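Side-chain contact in coenzyme PQQ synthesis protein B (Methylobacterium extorquens, PDB 4Z7R), which has a metallo-beta-lactamase fold, takes part in pyrroloquinoline quinone biosynthesis and may help carry this cofactor or its precursor to the periplasm: residues 248-253 and 261-266. Residues are numbered along the deposited sequence; the frame is centred on the assembly and turned at random.
Sequences GSIASL and RVFVHI. With ZN (zinc ion), chain D.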
ATOM      1  N   GLY A 248     -29.975   9.077  10.027  0.95 15.73           N
ATOM      2  CA  GLY A 248     -28.842   8.728   9.186  0.93 14.29           C
ATOM      3  C   GLY A 248     -28.405   9.857   8.272  1.00 12.66           C
ATOM      4  O   GLY A 248     -29.036  10.909   8.232  0.86 12.38           O
ATOM      5  N   SER A 249     -27.321   9.633   7.536  1.00 11.74           N
ATOM      6  CA  SER A 249     -26.742  10.663   6.678  1.00 10.66           C
ATOM      7  C   SER A 249     -27.642  11.028   5.497  0.93 10.14           C
ATOM      8  O   SER A 249     -27.765  12.203   5.150  0.80 10.25           O
ATOM      9  CB  SER A 249     -25.372  10.211   6.169  0.96 10.48           C
ATOM     10  OG  SER A 249     -25.475   9.010   5.423  0.84 10.28           O
ATOM     11  N   ILE A 250     -28.270  10.030   4.884  1.00 10.22           N
ATOM     12  CA  ILE A 250     -29.147  10.276   3.743  1.00 10.11           C
ATOM     13  C   ILE A 250     -30.307  11.194   4.133  0.67 10.97           C
ATOM     14  O   ILE A 250     -30.590  12.181   3.451  0.90 11.32           O
ATOM     15  CB  ILE A 250     -29.703   8.967   3.162  0.89 10.41           C
ATOM     16  CG1 ILE A 250     -28.557   8.080   2.664  0.94 10.40           C
ATOM     17  CG2 ILE A 250     -30.684   9.262   2.035  1.00 10.50           C
ATOM     18  CD1 ILE A 250     -29.010   6.733   2.125  0.94 10.10           C
ATOM     19  N   ALA A 251     -30.963  10.876   5.244  1.00 11.96           N
ATOM     20  CA  ALA A 251     -32.060  11.696   5.740  1.00 11.34           C
ATOM     21  C   ALA A 251     -31.567  13.064   6.206  0.87 10.62           C
ATOM     22  O   ALA A 251     -32.208  14.081   5.947  0.74 10.48           O
ATOM     23  CB  ALA A 251     -32.784  10.984   6.871  1.00 12.46           C
ATOM     24  N   SER A 252     -30.430  13.085   6.894  1.00 10.38           N
ATOM     25  CA  SER A 252     -29.906  14.326   7.454  0.88 11.61           C
ATOM     26  C   SER A 252     -29.497  15.320   6.369  0.84 12.29           C
ATOM     27  O   SER A 252     -29.555  16.526   6.580  0.73 13.27           O
ATOM     28  CB  SER A 252     -28.711  14.042   8.369  1.00 10.81           C
ATOM     29  OG  SER A 252     -29.098  13.268   9.493  0.74 11.18           O
ATOM     30  N   LEU A 253     -29.086  14.806   5.213  1.00 12.39           N
ATOM     31  CA  LEU A 253     -28.581  15.651   4.134  0.93 13.20           C
ATOM     32  C   LEU A 253     -29.614  15.893   3.036  0.94 13.78           C
ATOM     33  O   LEU A 253     -29.335  16.582   2.056  0.78 13.83           O
ATOM     34  CB  LEU A 253     -27.324  15.020   3.529  1.00 12.86           C
ATOM     35  CG  LEU A 253     -26.096  14.964   4.443  0.84 12.09           C
ATOM     36  CD1 LEU A 253     -25.009  14.081   3.846  1.00 11.63           C
ATOM     37  CD2 LEU A 253     -25.563  16.365   4.697  1.00 11.63           C
ATOM     38  N   ARG A 261     -24.616  13.799  -5.190  1.00 10.26           N
ATOM     39  CA  ARG A 261     -24.322  13.115  -3.936  0.88 10.01           C
ATOM     40  C   ARG A 261     -23.591  11.808  -4.209  0.70  9.41           C
ATOM     41  O   ARG A 261     -24.097  10.953  -4.931  1.00  8.31           O
ATOM     42  CB  ARG A 261     -25.606  12.832  -3.150  0.97 10.53           C
ATOM     43  CG  ARG A 261     -26.314  14.058  -2.585  0.94 11.44           C
ATOM     44  CD  ARG A 261     -27.728  13.698  -2.138  0.83 12.35           C
ATOM     45  NE  ARG A 261     -28.322  14.696  -1.250  0.90 13.12           N
ATOM     46  CZ  ARG A 261     -28.881  15.829  -1.662  0.81 13.63           C
ATOM     47  NH1 ARG A 261     -28.925  16.115  -2.955  0.95 13.25           N
ATOM     48  NH2 ARG A 261     -29.399  16.675  -0.781  0.72 14.01           N
ATOM     49  N   VAL A 262     -22.394  11.666  -3.649  1.00  9.81           N
ATOM     50  CA  VAL A 262     -21.591  10.466  -3.864  1.00 10.62           C
ATOM     51  C   VAL A 262     -21.046   9.910  -2.552  1.00  9.78           C
ATOM     52  O   VAL A 262     -20.423  10.631  -1.773  0.96 10.70           O
ATOM     53  CB  VAL A 262     -20.399  10.735  -4.814  0.97 11.97           C
ATOM     54  CG1 VAL A 262     -19.640   9.440  -5.090  1.00 12.62           C
ATOM     55  CG2 VAL A 262     -20.871  11.372  -6.112  0.98 12.85           C
ATOM     56  N   PHE A 263     -21.295   8.628  -2.304  0.98 10.02           N
ATOM     57  CA  PHE A 263     -20.725   7.959  -1.144  0.81  9.23           C
ATOM     58  C   PHE A 263     -19.332   7.436  -1.456  0.83  8.36           C
ATOM     59  O   PHE A 263     -19.133   6.769  -2.465  0.94  8.03           O
ATOM     60  CB  PHE A 263     -21.612   6.799  -0.683  1.00  9.06           C
ATOM     61  CG  PHE A 263     -22.790   7.220   0.141  0.91  8.69           C
ATOM     62  CD1 PHE A 263     -22.606   7.900   1.334  1.00  8.79           C
ATOM     63  CD2 PHE A 263     -24.078   6.915  -0.261  1.00  8.23           C
ATOM     64  CE1 PHE A 263     -23.690   8.282   2.106  0.90  8.96           C
ATOM     65  CE2 PHE A 263     -25.166   7.290   0.509  0.99  9.17           C
ATOM     66  CZ  PHE A 263     -24.970   7.977   1.691  0.74  9.27           C
ATOM     67  N   VAL A 264     -18.375   7.751  -0.589  1.00  8.36           N
ATOM     68  CA  VAL A 264     -17.046   7.156  -0.652  1.00  8.98           C
ATOM     69  C   VAL A 264     -16.720   6.525   0.699  0.82  9.25           C
ATOM     70  O   VAL A 264     -17.550   6.549   1.611  0.93  9.38           O
ATOM     71  CB  VAL A 264     -15.965   8.196  -1.026  0.88  9.88           C
ATOM     72  CG1 VAL A 264     -16.255   8.791  -2.394  0.84 10.01           C
ATOM     73  CG2 VAL A 264     -15.890   9.294   0.027  0.93 11.04           C
ATOM     74  N   HIS A 265     -15.518   5.963   0.822  1.00  9.27           N
ATOM     75  CA  HIS A 265     -15.057   5.356   2.069  0.92  9.71           C
ATOM     76  C   HIS A 265     -16.023   4.273   2.541  0.94  8.74           C
ATOM     77  O   HIS A 265     -16.386   4.220   3.715  0.93  8.96           O
ATOM     78  CB  HIS A 265     -14.887   6.428   3.156  0.97 10.62           C
ATOM     79  CG  HIS A 265     -14.084   5.977   4.334  0.61 11.05           C
ATOM     80  ND1 HIS A 265     -14.636   5.287   5.393  0.86 11.61           N
ATOM     81  CD2 HIS A 265     -12.771   6.131   4.628  0.73 11.35           C
ATOM     82  CE1 HIS A 265     -13.697   5.029   6.284  0.91 12.01           C
ATOM     83  NE2 HIS A 265     -12.555   5.530   5.844  0.79 11.90           N
ATOM     84  N   ILE A 266     -16.450   3.424   1.613  1.00  7.86           N
ATOM     85  CA  ILE A 266     -17.414   2.369   1.905  1.00  8.24           C
ATOM     86  C   ILE A 266     -16.738   1.093   2.409  0.87  8.80           C
ATOM     87  O   ILE A 266     -15.863   0.546   1.742  1.00  8.57           O
ATOM     88  CB  ILE A 266     -18.255   2.052   0.659  0.75  8.63           C
ATOM     89  CG1 ILE A 266     -18.894   3.341   0.130  1.00  9.45           C
ATOM     90  CG2 ILE A 266     -19.316   1.020   0.983  0.98  8.47           C
ATOM     91  CD1 ILE A 266     -19.314   3.273  -1.316  0.73  9.88           C
TER
HETATM   92 ZN    ZN D 302     -10.746   5.146   6.858  0.53 23.38          ZN
HETATM   93  O   HOH W   1     -29.549  12.934   1.053  1.00 10.84           O
HETATM   94  O   HOH W   2     -11.338   3.184   7.829  1.00 21.81           O
HETATM   95  O   HOH W   3     -10.292   7.011   7.519  0.87 27.25           O
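F263 and R261, on one side of strand 260-264, pack against the short helix 249-252 in the metallo-beta-lactamase fold of PqqB. The strand lies between 212-216 and 288-290 in one of the two mixed sheets, and its C-terminal end leads directly to the zinc ligand H265.

The van der Waals packing is built on the F263 ring, which is met at its rim rather than over a face. I250 CG1 lies in the ring plane, 3.7 Å from F263 CZ, and the two side chains run at about a right angle to each other. The S249 hydroxyl also abuts that rim, its OG 3.8 Å from F263 CE1, as a packing contact and not a hydrogen bond. W288, on the neighbouring strand 288-290, stacks on the F263 ring and also touches I250 and L253.

The polar part belongs to R261. Extended from CG to NE, its chain reaches from the strand to the backbone of L253, where NH2 donates to L253 O at 2.8 Å in a nearly straight bond (164°). The carbonyl oxygen sits almost in the guanidinium plane, and NH2 also bonds to I256 O; two backbone carbonyls thus restrain the group. Water 1 forms a second link, donating to I250 O and accepting a weak bond from R261 NE.

Beyond the strand, D92 and two waters share the zinc ion with H265. T218 OG1 hydrogen-bonds to H265 ND1, which would help fix the rotation of the imidazole, while H265 NE2 binds the zinc at 2.1 Å.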